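Actin-related protein 8 (Homo sapiens, PDB 4FO0) binds ATP, shows low basal ATPase activity and serves as a proposed core subunit of the chromatin-remodelling INO80 complex. Local coordinates at residues A[64-75]-A[365-373]. Sequence-based numbering, arbitrary orientation.
Sequences EGLNKPESNEQR and ATFGIVGQK
In the actin fold of this protein, the loop that leads into edge strand 375-377 packs against the approach to helix 71-88 and its first turn, with V370 resting on K68 and S71, and the backbone of G368 beside R75. One backbone bond ties the two loops: V370 N donates to G65 O (3.0 Å), tilted from the carbonyl plane. V370 sits against K68 of the loop and S71 of the helix's first turn. Its CB lies 3.5 Å from CG of K68, whose chain bends at chi2 and crosses the valine, while CG2 turns to S71. The S71 hydroxyl also reaches the loop backbone, its OG 2.9 Å from G368 O. Beside them L66 and I369 lie side by side and point the same way, CD2 of L66 meeting CG1 of I369 at 3.6 Å; R285 of helix 280-293 also touches L66.

R75 sends CG anti to its own N and bends at chi3 (-69°), which brings NH2 back to L66 O in the carbonyl plane, on a lone pair, at 3.0 Å. S71 O lies above one guanidinium face, toward its rim, and F367 O approaches the edge. A leucine here would probably leave L66 O without this donor and the chain around it less firmly tied to the helix. Beyond V370, Q372 folds back, its NE2 donating almost straight (176°) to V370 O.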
ATOM      1  N   GLU A  64       7.519 -14.731  -4.755  1.00 36.12           N
ATOM      2  CA  GLU A  64       8.241 -15.962  -4.433  1.00 45.02           C
ATOM      3  C   GLU A  64       7.606 -16.740  -3.285  1.00 41.52           C
ATOM      4  O   GLU A  64       7.095 -16.160  -2.330  1.00 46.85           O
ATOM      5  CB  GLU A  64       9.683 -15.656  -4.045  1.00 42.73           C
ATOM      6  CG  GLU A  64      10.629 -15.397  -5.189  1.00 58.55           C
ATOM      7  CD  GLU A  64      11.973 -14.885  -4.685  1.00110.04           C
ATOM      8  OE1 GLU A  64      12.573 -14.009  -5.350  1.00118.58           O
ATOM      9  OE2 GLU A  64      12.421 -15.353  -3.611  1.00106.96           O
ATOM     10  N   GLY A  65       7.671 -18.063  -3.372  1.00 42.24           N
ATOM     11  CA  GLY A  65       7.284 -18.909  -2.262  1.00 44.61           C
ATOM     12  C   GLY A  65       5.832 -19.362  -2.245  1.00 43.35           C
ATOM     13  O   GLY A  65       5.421 -20.038  -1.308  1.00 37.30           O
ATOM     14  N   LEU A  66       5.053 -19.005  -3.265  1.00 41.92           N
ATOM     15  CA  LEU A  66       3.649 -19.405  -3.308  1.00 38.50           C
ATOM     16  C   LEU A  66       3.459 -20.868  -3.698  1.00 49.36           C
ATOM     17  O   LEU A  66       2.391 -21.436  -3.467  1.00 50.27           O
ATOM     18  CB  LEU A  66       2.851 -18.525  -4.264  1.00 27.27           C
ATOM     19  CG  LEU A  66       2.586 -17.098  -3.807  1.00 48.84           C
ATOM     20  CD1 LEU A  66       1.736 -16.411  -4.850  1.00 37.88           C
ATOM     21  CD2 LEU A  66       1.913 -17.075  -2.437  1.00 27.97           C
ATOM     22  N   ASN A  67       4.483 -21.471  -4.300  1.00 46.50           N
ATOM     23  CA  ASN A  67       4.362 -22.845  -4.784  1.00 50.34           C
ATOM     24  C   ASN A  67       5.409 -23.810  -4.258  1.00 54.87           C
ATOM     25  O   ASN A  67       5.789 -24.749  -4.946  1.00 60.74           O
ATOM     26  CB  ASN A  67       4.340 -22.891  -6.312  1.00 67.48           C
ATOM     27  CG  ASN A  67       3.087 -22.260  -6.892  1.00 89.40           C
ATOM     28  OD1 ASN A  67       1.971 -22.740  -6.663  1.00 80.29           O
ATOM     29  ND2 ASN A  67       3.264 -21.173  -7.648  1.00 83.22           N
ATOM     30  N   LYS A  68       5.880 -23.585  -3.040  1.00 50.73           N
ATOM     31  CA  LYS A  68       6.695 -24.588  -2.380  1.00 56.84           C
ATOM     32  C   LYS A  68       5.825 -25.823  -2.116  1.00 55.95           C
ATOM     33  O   LYS A  68       4.600 -25.752  -2.197  1.00 52.50           O
ATOM     34  CB  LYS A  68       7.249 -24.041  -1.067  1.00 50.39           C
ATOM     35  CG  LYS A  68       8.083 -22.805  -1.211  1.00 46.38           C
ATOM     36  CD  LYS A  68       9.282 -23.054  -2.090  1.00 54.21           C
ATOM     37  CE  LYS A  68      10.272 -21.905  -1.985  1.00 57.66           C
ATOM     38  NZ  LYS A  68      11.593 -22.256  -2.574  1.00 64.77           N
ATOM     39  N   PRO A  69       6.458 -26.965  -1.812  1.00 62.85           N
ATOM     40  CA  PRO A  69       5.719 -28.179  -1.440  1.00 57.00           C
ATOM     41  C   PRO A  69       4.740 -27.954  -0.286  1.00 49.73           C
ATOM     42  O   PRO A  69       3.644 -28.525  -0.257  1.00 53.05           O
ATOM     43  CB  PRO A  69       6.831 -29.127  -1.010  1.00 48.77           C
ATOM     44  CG  PRO A  69       8.004 -28.703  -1.850  1.00 51.13           C
ATOM     45  CD  PRO A  69       7.902 -27.216  -1.970  1.00 49.34           C
ATOM     46  N   GLU A  70       5.122 -27.106   0.656  1.00 63.10           N
ATOM     47  CA  GLU A  70       4.283 -26.866   1.827  1.00 57.21           C
ATOM     48  C   GLU A  70       3.197 -25.820   1.583  1.00 46.76           C
ATOM     49  O   GLU A  70       2.275 -25.693   2.381  1.00 56.08           O
ATOM     50  CB  GLU A  70       5.142 -26.454   3.025  1.00 54.51           C
ATOM     51  CG  GLU A  70       6.307 -27.403   3.321  1.00 76.17           C
ATOM     52  CD  GLU A  70       7.620 -27.011   2.624  1.00 91.68           C
ATOM     53  OE1 GLU A  70       7.599 -26.469   1.490  1.00 67.66           O
ATOM     54  OE2 GLU A  70       8.687 -27.255   3.225  1.00106.44           O
ATOM     55  N   SER A  71       3.294 -25.083   0.480  1.00 45.54           N
ATOM     56  CA  SER A  71       2.432 -23.919   0.280  1.00 45.09           C
ATOM     57  C   SER A  71       0.966 -24.260   0.343  1.00 41.52           C
ATOM     58  O   SER A  71       0.173 -23.524   0.922  1.00 49.71           O
ATOM     59  CB  SER A  71       2.728 -23.220  -1.041  1.00 35.09           C
ATOM     60  OG  SER A  71       3.934 -22.491  -0.955  1.00 49.00           O
ATOM     61  N   ASN A  72       0.600 -25.381  -0.253  1.00 45.12           N
ATOM     62  CA  ASN A  72      -0.801 -25.716  -0.345  1.00 37.81           C
ATOM     63  C   ASN A  72      -1.387 -26.111   1.001  1.00 47.60           C
ATOM     64  O   ASN A  72      -2.468 -25.654   1.368  1.00 46.72           O
ATOM     65  CB  ASN A  72      -1.030 -26.803  -1.382  1.00 54.45           C
ATOM     66  CG  ASN A  72      -2.416 -26.752  -1.949  1.00 82.23           C
ATOM     67  OD1 ASN A  72      -2.653 -26.092  -2.961  1.00 98.01           O
ATOM     68  ND2 ASN A  72      -3.360 -27.417  -1.280  1.00 59.00           N
ATOM     69  N   GLU A  73      -0.663 -26.947   1.741  1.00 50.49           N
ATOM     70  CA  GLU A  73      -1.079 -27.319   3.086  1.00 45.29           C
ATOM     71  C   GLU A  73      -1.183 -26.113   4.016  1.00 47.76           C
ATOM     72  O   GLU A  73      -2.166 -25.969   4.740  1.00 40.95           O
ATOM     73  CB  GLU A  73      -0.123 -28.339   3.686  1.00 45.24           C
ATOM     74  CG  GLU A  73      -0.362 -28.572   5.166  1.00 79.77           C
ATOM     75  CD  GLU A  73      -0.025 -29.987   5.604  1.00100.77           C
ATOM     76  OE1 GLU A  73       0.865 -30.608   4.974  1.00 86.98           O
ATOM     77  OE2 GLU A  73      -0.660 -30.474   6.574  1.00 78.77           O
ATOM     78  N   GLN A  74      -0.161 -25.258   3.997  1.00 46.11           N
ATOM     79  CA  GLN A  74      -0.137 -24.055   4.829  1.00 43.70           C
ATOM     80  C   GLN A  74      -1.358 -23.187   4.563  1.00 39.34           C
ATOM     81  O   GLN A  74      -2.015 -22.695   5.480  1.00 41.51           O
ATOM     82  CB  GLN A  74       1.144 -23.259   4.578  1.00 45.77           C
ATOM     83  CG  GLN A  74       1.332 -22.038   5.483  1.00 35.12           C
ATOM     84  CD  GLN A  74       2.712 -21.418   5.330  1.00 44.37           C
ATOM     85  OE1 GLN A  74       2.855 -20.323   4.807  1.00 45.77           O
ATOM     86  NE2 GLN A  74       3.735 -22.131   5.777  1.00 52.52           N
ATOM     87  N   ARG A  75      -1.661 -23.022   3.287  1.00 43.40           N
ATOM     88  CA  ARG A  75      -2.836 -22.287   2.847  1.00 46.85           C
ATOM     89  C   ARG A  75      -4.109 -22.892   3.471  1.00 45.70           C
ATOM     90  O   ARG A  75      -4.885 -22.193   4.133  1.00 47.05           O
ATOM     91  CB  ARG A  75      -2.856 -22.314   1.318  1.00 39.60           C
ATOM     92  CG  ARG A  75      -3.830 -21.399   0.625  1.00 57.71           C
ATOM     93  CD  ARG A  75      -3.572 -21.441  -0.887  1.00 56.08           C
ATOM     94  NE  ARG A  75      -2.301 -20.800  -1.209  1.00 69.81           N
ATOM     95  CZ  ARG A  75      -1.281 -21.394  -1.824  1.00 77.14           C
ATOM     96  NH1 ARG A  75      -1.384 -22.671  -2.212  1.00 55.93           N
ATOM     97  NH2 ARG A  75      -0.158 -20.696  -2.055  1.00 39.19           N
ATOM     98  N   ALA A 365      -0.915 -17.041   7.286  1.00 35.73           N
ATOM     99  CA  ALA A 365      -0.436 -18.329   6.800  1.00 39.09           C
ATOM    100  C   ALA A 365      -1.301 -18.734   5.609  1.00 32.58           C
ATOM    101  O   ALA A 365      -0.901 -19.536   4.768  1.00 30.60           O
ATOM    102  CB  ALA A 365      -0.518 -19.366   7.891  1.00 29.32           C
ATOM    103  N   THR A 366      -2.501 -18.168   5.561  1.00 23.89           N
ATOM    104  CA  THR A 366      -3.478 -18.468   4.521  1.00 31.19           C
ATOM    105  C   THR A 366      -2.920 -18.147   3.143  1.00 35.22           C
ATOM    106  O   THR A 366      -3.320 -18.742   2.141  1.00 38.01           O
ATOM    107  CB  THR A 366      -4.776 -17.649   4.746  1.00 40.63           C
ATOM    108  OG1 THR A 366      -5.272 -17.902   6.059  1.00 35.00           O
ATOM    109  CG2 THR A 366      -5.846 -18.015   3.754  1.00 34.74           C
ATOM    110  N   PHE A 367      -1.991 -17.196   3.100  1.00 28.81           N
ATOM    111  CA  PHE A 367      -1.361 -16.777   1.847  1.00 29.98           C
ATOM    112  C   PHE A 367      -0.505 -17.860   1.229  1.00 37.49           C
ATOM    113  O   PHE A 367      -0.218 -17.808   0.035  1.00 55.30           O
ATOM    114  CB  PHE A 367      -0.558 -15.486   2.043  1.00 25.42           C
ATOM    115  CG  PHE A 367      -1.417 -14.308   2.350  1.00 19.22           C
ATOM    116  CD1 PHE A 367      -2.660 -14.178   1.743  1.00 32.66           C
ATOM    117  CD2 PHE A 367      -1.026 -13.362   3.268  1.00 23.24           C
ATOM    118  CE1 PHE A 367      -3.481 -13.097   2.030  1.00 43.46           C
ATOM    119  CE2 PHE A 367      -1.840 -12.278   3.559  1.00 27.30           C
ATOM    120  CZ  PHE A 367      -3.065 -12.142   2.941  1.00 22.68           C
ATOM    121  N   GLY A 368      -0.118 -18.840   2.045  1.00 42.96           N
ATOM    122  CA  GLY A 368       0.682 -19.968   1.605  1.00 34.11           C
ATOM    123  C   GLY A 368       2.084 -19.591   1.163  1.00 42.31           C
ATOM    124  O   GLY A 368       2.656 -20.248   0.305  1.00 43.72           O
ATOM    125  N   ILE A 369       2.638 -18.529   1.743  1.00 40.77           N
ATOM    126  CA  ILE A 369       3.991 -18.103   1.403  1.00 37.87           C
ATOM    127  C   ILE A 369       4.996 -18.874   2.246  1.00 40.78           C
ATOM    128  O   ILE A 369       4.923 -18.877   3.470  1.00 39.80           O
ATOM    129  CB  ILE A 369       4.184 -16.585   1.604  1.00 37.81           C
ATOM    130  CG1 ILE A 369       3.191 -15.802   0.736  1.00 39.94           C
ATOM    131  CG2 ILE A 369       5.593 -16.177   1.244  1.00 35.47           C
ATOM    132  CD1 ILE A 369       2.898 -14.389   1.257  1.00 30.67           C
ATOM    133  N   VAL A 370       5.928 -19.542   1.582  1.00 40.37           N
ATOM    134  CA  VAL A 370       6.857 -20.422   2.269  1.00 34.81           C
ATOM    135  C   VAL A 370       8.299 -20.060   1.955  1.00 44.65           C
ATOM    136  O   VAL A 370       8.672 -19.855   0.789  1.00 42.46           O
ATOM    137  CB  VAL A 370       6.610 -21.893   1.887  1.00 49.10           C
ATOM    138  CG1 VAL A 370       7.601 -22.799   2.571  1.00 32.55           C
ATOM    139  CG2 VAL A 370       5.190 -22.303   2.254  1.00 64.91           C
ATOM    140  N   GLY A 371       9.105 -19.962   3.005  1.00 35.20           N
ATOM    141  CA  GLY A 371      10.528 -19.751   2.838  1.00 29.94           C
ATOM    142  C   GLY A 371      10.976 -18.315   2.665  1.00 40.47           C
ATOM    143  O   GLY A 371      12.060 -18.070   2.151  1.00 51.98           O
ATOM    144  N   GLN A 372      10.160 -17.363   3.100  1.00 39.45           N
ATOM    145  CA  GLN A 372      10.520 -15.956   2.964  1.00 42.83           C
ATOM    146  C   GLN A 372      10.537 -15.266   4.305  1.00 39.44           C
ATOM    147  O   GLN A 372       9.838 -15.669   5.240  1.00 48.77           O
ATOM    148  CB  GLN A 372       9.526 -15.247   2.056  1.00 33.14           C
ATOM    149  CG  GLN A 372       9.070 -16.122   0.932  1.00 34.41           C
ATOM    150  CD  GLN A 372      10.155 -16.313  -0.091  1.00 54.28           C
ATOM    151  OE1 GLN A 372      10.769 -15.344  -0.532  1.00 50.45           O
ATOM    152  NE2 GLN A 372      10.415 -17.566  -0.464  1.00 51.71           N
ATOM    153  N   LYS A 373      11.353 -14.226   4.397  1.00 37.92           N
ATOM    154  CA  LYS A 373      11.326 -13.336   5.548  1.00 52.38           C
ATOM    155  C   LYS A 373      10.003 -12.581   5.483  1.00 40.07           C
ATOM    156  O   LYS A 373       9.718 -11.904   4.499  1.00 50.82           O
ATOM    157  CB  LYS A 373      12.520 -12.374   5.506  1.00 39.47           C
ATOM    158  CG  LYS A 373      12.681 -11.496   6.740  1.00 54.12           C
ATOM    159  CD  LYS A 373      13.821 -10.502   6.531  1.00 53.57           C
ATOM    160  CE  LYS A 373      13.869  -9.446   7.620  1.00 63.29           C
ATOM    161  NZ  LYS A 373      13.916 -10.056   8.969  1.00 72.19           N
TER